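Local coordinates for De novo designed switch protein caging a hemagglutinin binder (sCageHA267_1S) (Synthetic construct, PDB 7CBC), which probably works as a biosensor switch, a designed six-helix bundle that keeps a hemagglutinin-binding element caged, at residues L40-V45 with E247-I252; A31-L36 with E66-A71. All blocks are in the same frame, centred on the assembly; numbering follows the deposited sequence.

Contact 1 of 2, residues L40-V45 with E247-I252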
loop_
_atom_site.group_PDB
_atom_site.type_symbol
_atom_site.label_atom_id
_atom_site.label_comp_id
_atom_site.label_asym_id
_atom_site.label_seq_id
_atom_site.Cartn_x
_atom_site.Cartn_y
_atom_site.Cartn_z
ATOM N N LEU A 40 -15.715 16.001 10.234
ATOM C CA LEU A 40 -16.461 16.958 9.427
ATOM C C LEU A 40 -17.944 16.606 9.378
ATOM O O LEU A 40 -18.809 17.491 9.477
ATOM C CB LEU A 40 -15.869 17.014 8.023
ATOM C CG LEU A 40 -16.651 17.909 7.067
ATOM C CD1 LEU A 40 -16.781 19.328 7.641
ATOM C CD2 LEU A 40 -16.022 17.913 5.675
ATOM N N VAL A 41 -18.261 15.319 9.220
ATOM C CA VAL A 41 -19.659 14.907 9.258
ATOM C C VAL A 41 -20.285 15.293 10.588
ATOM O O VAL A 41 -21.416 15.796 10.640
ATOM C CB VAL A 41 -19.780 13.397 9.003
ATOM C CG1 VAL A 41 -21.200 12.946 9.261
ATOM C CG2 VAL A 41 -19.377 13.084 7.591
ATOM N N TYR A 42 -19.551 15.081 11.686
ATOM C CA TYR A 42 -20.101 15.337 13.010
ATOM C C TYR A 42 -20.434 16.813 13.190
ATOM O O TYR A 42 -21.448 17.159 13.809
ATOM C CB TYR A 42 -19.124 14.859 14.086
ATOM C CG TYR A 42 -19.703 14.869 15.488
ATOM C CD1 TYR A 42 -20.153 13.696 16.088
ATOM C CD2 TYR A 42 -19.802 16.049 16.212
ATOM C CE1 TYR A 42 -20.690 13.703 17.373
ATOM C CE2 TYR A 42 -20.343 16.064 17.481
ATOM C CZ TYR A 42 -20.774 14.894 18.067
ATOM O OH TYR A 42 -21.304 14.928 19.344
ATOM N N LEU A 43 -19.600 17.699 12.645
ATOM C CA LEU A 43 -19.856 19.124 12.781
ATOM C C LEU A 43 -20.967 19.593 11.856
ATOM O O LEU A 43 -21.692 20.534 12.197
ATOM C CB LEU A 43 -18.577 19.915 12.521
ATOM C CG LEU A 43 -18.124 20.720 13.745
ATOM C CD1 LEU A 43 -16.983 21.645 13.375
ATOM C CD2 LEU A 43 -19.291 21.507 14.372
ATOM N N ALA A 44 -21.118 18.955 10.696
ATOM C CA ALA A 44 -22.204 19.291 9.784
ATOM C C ALA A 44 -23.573 18.974 10.369
ATOM O O ALA A 44 -24.570 19.532 9.906
ATOM C CB ALA A 44 -22.025 18.547 8.460
ATOM N N VAL A 45 -23.641 18.070 11.350
ATOM C CA VAL A 45 -24.892 17.814 12.058
ATOM C C VAL A 45 -25.268 19.015 12.920
ATOM O O VAL A 45 -26.445 19.382 13.023
ATOM C CB VAL A 45 -24.764 16.525 12.894
ATOM C CG1 VAL A 45 -25.931 16.369 13.839
ATOM C CG2 VAL A 45 -24.646 15.307 11.987
ATOM N N GLU A 247 -29.061 10.905 18.054
ATOM C CA GLU A 247 -28.907 9.606 17.422
ATOM C C GLU A 247 -27.974 9.681 16.220
ATOM O O GLU A 247 -27.253 8.716 15.942
ATOM C CB GLU A 247 -30.280 9.066 17.015
ATOM C CG GLU A 247 -30.356 7.555 16.909
ATOM C CD GLU A 247 -30.305 6.863 18.265
ATOM O OE1 GLU A 247 -29.628 5.818 18.379
ATOM O OE2 GLU A 247 -30.944 7.360 19.216
ATOM N N ALA A 248 -27.961 10.811 15.506
ATOM C CA ALA A 248 -26.984 10.987 14.437
ATOM C C ALA A 248 -25.562 10.971 14.987
ATOM O O ALA A 248 -24.656 10.409 14.365
ATOM C CB ALA A 248 -27.248 12.287 13.678
ATOM N N ARG A 249 -25.350 11.571 16.164
ATOM C CA ARG A 249 -24.011 11.606 16.744
ATOM C C ARG A 249 -23.524 10.213 17.129
ATOM O O ARG A 249 -22.317 9.953 17.092
ATOM C CB ARG A 249 -23.982 12.530 17.961
ATOM C CG ARG A 249 -24.437 13.954 17.680
ATOM C CD ARG A 249 -25.023 14.596 18.943
ATOM N NE ARG A 249 -26.049 15.594 18.649
ATOM C CZ ARG A 249 -25.805 16.888 18.474
ATOM N NH1 ARG A 249 -24.559 17.343 18.556
ATOM N NH2 ARG A 249 -26.803 17.728 18.216
ATOM N N LYS A 250 -24.432 9.307 17.494
ATOM C CA LYS A 250 -24.021 7.960 17.860
ATOM C C LYS A 250 -23.864 7.029 16.660
ATOM O O LYS A 250 -23.122 6.043 16.755
ATOM C CB LYS A 250 -25.006 7.357 18.868
ATOM C CG LYS A 250 -24.357 7.020 20.208
ATOM C CD LYS A 250 -25.293 6.251 21.129
ATOM C CE LYS A 250 -24.552 5.743 22.363
ATOM N NZ LYS A 250 -23.861 6.840 23.111
ATOM N N ALA A 251 -24.540 7.307 15.540
ATOM C CA ALA A 251 -24.204 6.615 14.298
ATOM C C ALA A 251 -22.801 6.980 13.832
ATOM O O ALA A 251 -22.135 6.179 13.164
ATOM C CB ALA A 251 -25.226 6.945 13.209
ATOM N N ILE A 252 -22.343 8.185 14.170
ATOM C CA ILE A 252 -20.965 8.569 13.905
ATOM C C ILE A 252 -20.022 7.841 14.852
ATOM O O ILE A 252 -18.981 7.316 14.435
ATOM C CB ILE A 252 -20.810 10.094 14.021
ATOM C CG1 ILE A 252 -21.586 10.794 12.906
ATOM C CG2 ILE A 252 -19.347 10.482 14.025
ATOM C CD1 ILE A 252 -21.825 12.255 13.170
#
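The phenol oxygen of Tyr42 lies against the aliphatic chain of Arg249, with OH 3.7 Å from Arg249 CG; no hydrogen bond joins the two residues, although OH sits at the guanidinium edge near its plane. The side chains cross at about a right angle, and the ring and guanidinium planes are 76° apart. Nearer the backbone, Tyr42 CE1 approaches Arg249 CB to 3.5 Å, obliquely to the ring. The charged end of Arg249 has Asp246 as a long, weak ionic partner.

Ile252 is the hub on its helix. Its CD1 presses on the backbone, 3.5 Å from Tyr42 CA. A chi1 of -170° sets Tyr42 CG anti to the backbone N; CD1 of Ile252 approaches the ring obliquely, and the other branch of Ile252 meets the ring in plane at its edge, CG2 to Tyr42 CD1 at 3.9 Å. Val41 adds CG1 at 4.0 Å from Ile252 CD1, so that methyl is approached by consecutive residues of helix 3-46. One turn further on, Val45 divides its two methyls: CG2 faces Ile252 CD1 at 4.3 Å, while CG1 faces Ala248 CB.

The segments run antiparallel at 179°, their axes 10.0 Å apart, pairing helix 3-46 of the bundle with helix 245-268, which probably serves as the latch of the switch. Leu235 and Leu236 of helix 195-239 cover the buried side at Val41, and Leu242 packs on both Val45 and Ala248. With 334 Å² buried and no hydrogen bond or salt bridge between them, the two segments are held together by apolar and van der Waals contact, which is consistent with a tunable, reversible association.

Contact 2 of 2, residues A31-L36 with E66-A71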
loop_
_atom_site.group_PDB
_atom_site.type_symbol
_atom_site.label_atom_id
_atom_site.label_comp_id
_atom_site.label_asym_id
_atom_site.label_seq_id
_atom_site.Cartn_x
_atom_site.Cartn_y
_atom_site.Cartn_z
ATOM N N ALA A 31 -5.789 6.754 7.454
ATOM C CA ALA A 31 -6.411 6.851 8.772
ATOM C C ALA A 31 -6.644 8.305 9.159
ATOM O O ALA A 31 -7.714 8.651 9.681
ATOM C CB ALA A 31 -5.555 6.148 9.821
ATOM N N ARG A 32 -5.671 9.180 8.889
ATOM C CA ARG A 32 -5.852 10.593 9.206
ATOM C C ARG A 32 -6.979 11.200 8.385
ATOM O O ARG A 32 -7.834 11.905 8.932
ATOM C CB ARG A 32 -4.562 11.380 8.984
ATOM C CG ARG A 32 -3.332 10.820 9.685
ATOM C CD ARG A 32 -3.299 11.116 11.172
ATOM N NE ARG A 32 -4.280 10.330 11.908
ATOM C CZ ARG A 32 -4.100 9.078 12.310
ATOM N NH1 ARG A 32 -2.954 8.436 12.060
ATOM N NH2 ARG A 32 -5.072 8.462 12.968
ATOM N N LEU A 33 -6.997 10.944 7.069
ATOM C CA LEU A 33 -8.066 11.484 6.221
ATOM C C LEU A 33 -9.442 11.064 6.723
ATOM O O LEU A 33 -10.374 11.878 6.791
ATOM C CB LEU A 33 -7.885 11.024 4.777
ATOM C CG LEU A 33 -6.760 11.622 3.943
ATOM C CD1 LEU A 33 -6.664 10.898 2.605
ATOM C CD2 LEU A 33 -6.966 13.115 3.738
ATOM N N GLN A 34 -9.592 9.776 7.042
ATOM C CA GLN A 34 -10.859 9.274 7.566
ATOM C C GLN A 34 -11.229 9.971 8.864
ATOM O O GLN A 34 -12.395 10.330 9.083
ATOM C CB GLN A 34 -10.765 7.765 7.794
ATOM C CG GLN A 34 -12.027 7.147 8.355
ATOM C CD GLN A 34 -13.147 7.120 7.344
ATOM O OE1 GLN A 34 -13.031 7.675 6.247
ATOM N NE2 GLN A 34 -14.235 6.450 7.692
ATOM N N GLU A 35 -10.245 10.152 9.742
ATOM C CA GLU A 35 -10.469 10.839 11.005
ATOM C C GLU A 35 -11.035 12.237 10.775
ATOM O O GLU A 35 -11.953 12.670 11.484
ATOM C CB GLU A 35 -9.153 10.887 11.783
ATOM C CG GLU A 35 -9.305 11.279 13.223
ATOM C CD GLU A 35 -8.026 11.129 14.013
ATOM O OE1 GLU A 35 -7.033 10.542 13.486
ATOM O OE2 GLU A 35 -8.030 11.600 15.172
ATOM N N LEU A 36 -10.521 12.938 9.757
ATOM C CA LEU A 36 -11.058 14.246 9.388
ATOM C C LEU A 36 -12.470 14.139 8.831
ATOM O O LEU A 36 -13.341 14.953 9.163
ATOM C CB LEU A 36 -10.155 14.927 8.363
ATOM C CG LEU A 36 -8.743 15.283 8.787
ATOM C CD1 LEU A 36 -8.125 16.164 7.710
ATOM C CD2 LEU A 36 -8.769 15.998 10.141
ATOM N N GLU A 66 -2.798 18.940 2.918
ATOM C CA GLU A 66 -1.516 18.783 3.580
ATOM C C GLU A 66 -1.211 17.306 3.815
ATOM O O GLU A 66 -0.106 16.839 3.522
ATOM C CB GLU A 66 -1.510 19.576 4.889
ATOM C CG GLU A 66 -0.205 19.487 5.668
ATOM C CD GLU A 66 1.008 19.954 4.863
ATOM O OE1 GLU A 66 0.837 20.704 3.868
ATOM O OE2 GLU A 66 2.139 19.562 5.227
ATOM N N ILE A 67 -2.191 16.546 4.319
ATOM C CA ILE A 67 -2.014 15.105 4.487
ATOM C C ILE A 67 -1.637 14.457 3.163
ATOM O O ILE A 67 -0.728 13.622 3.097
ATOM C CB ILE A 67 -3.293 14.479 5.076
ATOM C CG1 ILE A 67 -3.424 14.835 6.556
ATOM C CG2 ILE A 67 -3.299 12.960 4.872
ATOM C CD1 ILE A 67 -4.738 14.427 7.158
ATOM N N ILE A 68 -2.308 14.852 2.085
ATOM C CA ILE A 68 -2.073 14.227 0.793
ATOM C C ILE A 68 -0.719 14.647 0.229
ATOM O O ILE A 68 0.043 13.813 -0.282
ATOM C CB ILE A 68 -3.240 14.560 -0.151
ATOM C CG1 ILE A 68 -4.430 13.654 0.183
ATOM C CG2 ILE A 68 -2.847 14.422 -1.606
ATOM C CD1 ILE A 68 -5.764 14.257 -0.146
ATOM N N ARG A 69 -0.379 15.935 0.343
ATOM C CA ARG A 69 0.918 16.396 -0.145
ATOM C C ARG A 69 2.071 15.751 0.617
ATOM O O ARG A 69 3.127 15.478 0.033
ATOM C CB ARG A 69 0.994 17.921 -0.064
ATOM C CG ARG A 69 2.356 18.495 -0.409
ATOM C CD ARG A 69 2.559 19.916 0.144
ATOM N NE ARG A 69 2.895 19.926 1.570
ATOM C CZ ARG A 69 4.042 19.470 2.077
ATOM N NH1 ARG A 69 4.972 18.961 1.283
ATOM N NH2 ARG A 69 4.257 19.519 3.383
ATOM N N ARG A 70 1.902 15.488 1.909
ATOM C CA ARG A 70 2.983 14.837 2.635
ATOM C C ARG A 70 3.043 13.338 2.322
ATOM O O ARG A 70 4.127 12.750 2.317
ATOM C CB ARG A 70 2.826 15.116 4.131
ATOM C CG ARG A 70 3.552 14.159 5.033
ATOM C CD ARG A 70 2.767 13.916 6.298
ATOM N NE ARG A 70 1.445 13.439 5.931
ATOM C CZ ARG A 70 1.184 12.243 5.409
ATOM N NH1 ARG A 70 2.155 11.327 5.197
ATOM N NH2 ARG A 70 -0.067 11.961 5.092
ATOM N N ALA A 71 1.905 12.706 2.007
ATOM C CA ALA A 71 1.938 11.324 1.523
ATOM C C ALA A 71 2.547 11.226 0.128
ATOM O O ALA A 71 3.209 10.231 -0.184
ATOM C CB ALA A 71 0.530 10.715 1.527
#
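Ile67 overlaps Leu33, the two side chains sliding past each other in opposite directions with Ile67 CG2 3.8 Å from Leu33 CG. It is a knob-into-hole of the antiparallel helical bundle: Ile67 enters a diamond on helix 3-46 formed by Ala29, Arg32, Leu33 and Leu36, whose i, i+3, i+4, i+7 spacing defines the hole. The segments run at 174° to each other, with axes 10.5 Å apart.

The two branches of the knob divide the work. CG1 is anti to the carbonyl carbon (chi1 -74°), and the branch it begins ends in CD1, 3.6 Å from Arg32 CB. The same methyl meets Leu36 tip to tip, at 3.8 Å from its CD1, while CG2 takes the Leu33 side. Ile68 extends the patch more loosely, its CD1 4.2 Å from Leu33 CD2, and packs also on Ala127 of helix 99-142.

No hydrogen bond crosses between the segments; their salt bridges run within each helix. Arg32 lends only the base of its side chain to Ile67, since bends at chi2 and chi3 turn its end away, where NH1 forms a salt bridge with Glu28. NE and NH2 of the same guanidinium grip, side-on, a single carboxylate oxygen, Glu35 OE1, which lies in the guanidinium plane, 2.9 Å from Arg32 NH2 and 3.2 Å from Arg32 NE.

In the fold
From the N terminus, helix 3-46 carries the first segments of both contacts in succession, 31-36 and then 40-45. The chain turns into helix 50-93, which runs back so that 66-71 closes contact 2 as a hairpin of 29 intervening residues. Contact 1 closes much later: 201 residues, including helices 99-142, 146-190 and 195-239, pass before 247-252 returns to 40-45. The segments alternate along the sequence, so the two closures cross. The centres of contact 1 and contact 2 lie about 20 Å apart. Helix 3-46 thereby joins its sequence neighbour, helix 50-93, to helix 245-268, beyond which lie the three short helices that probably carry the caged binder.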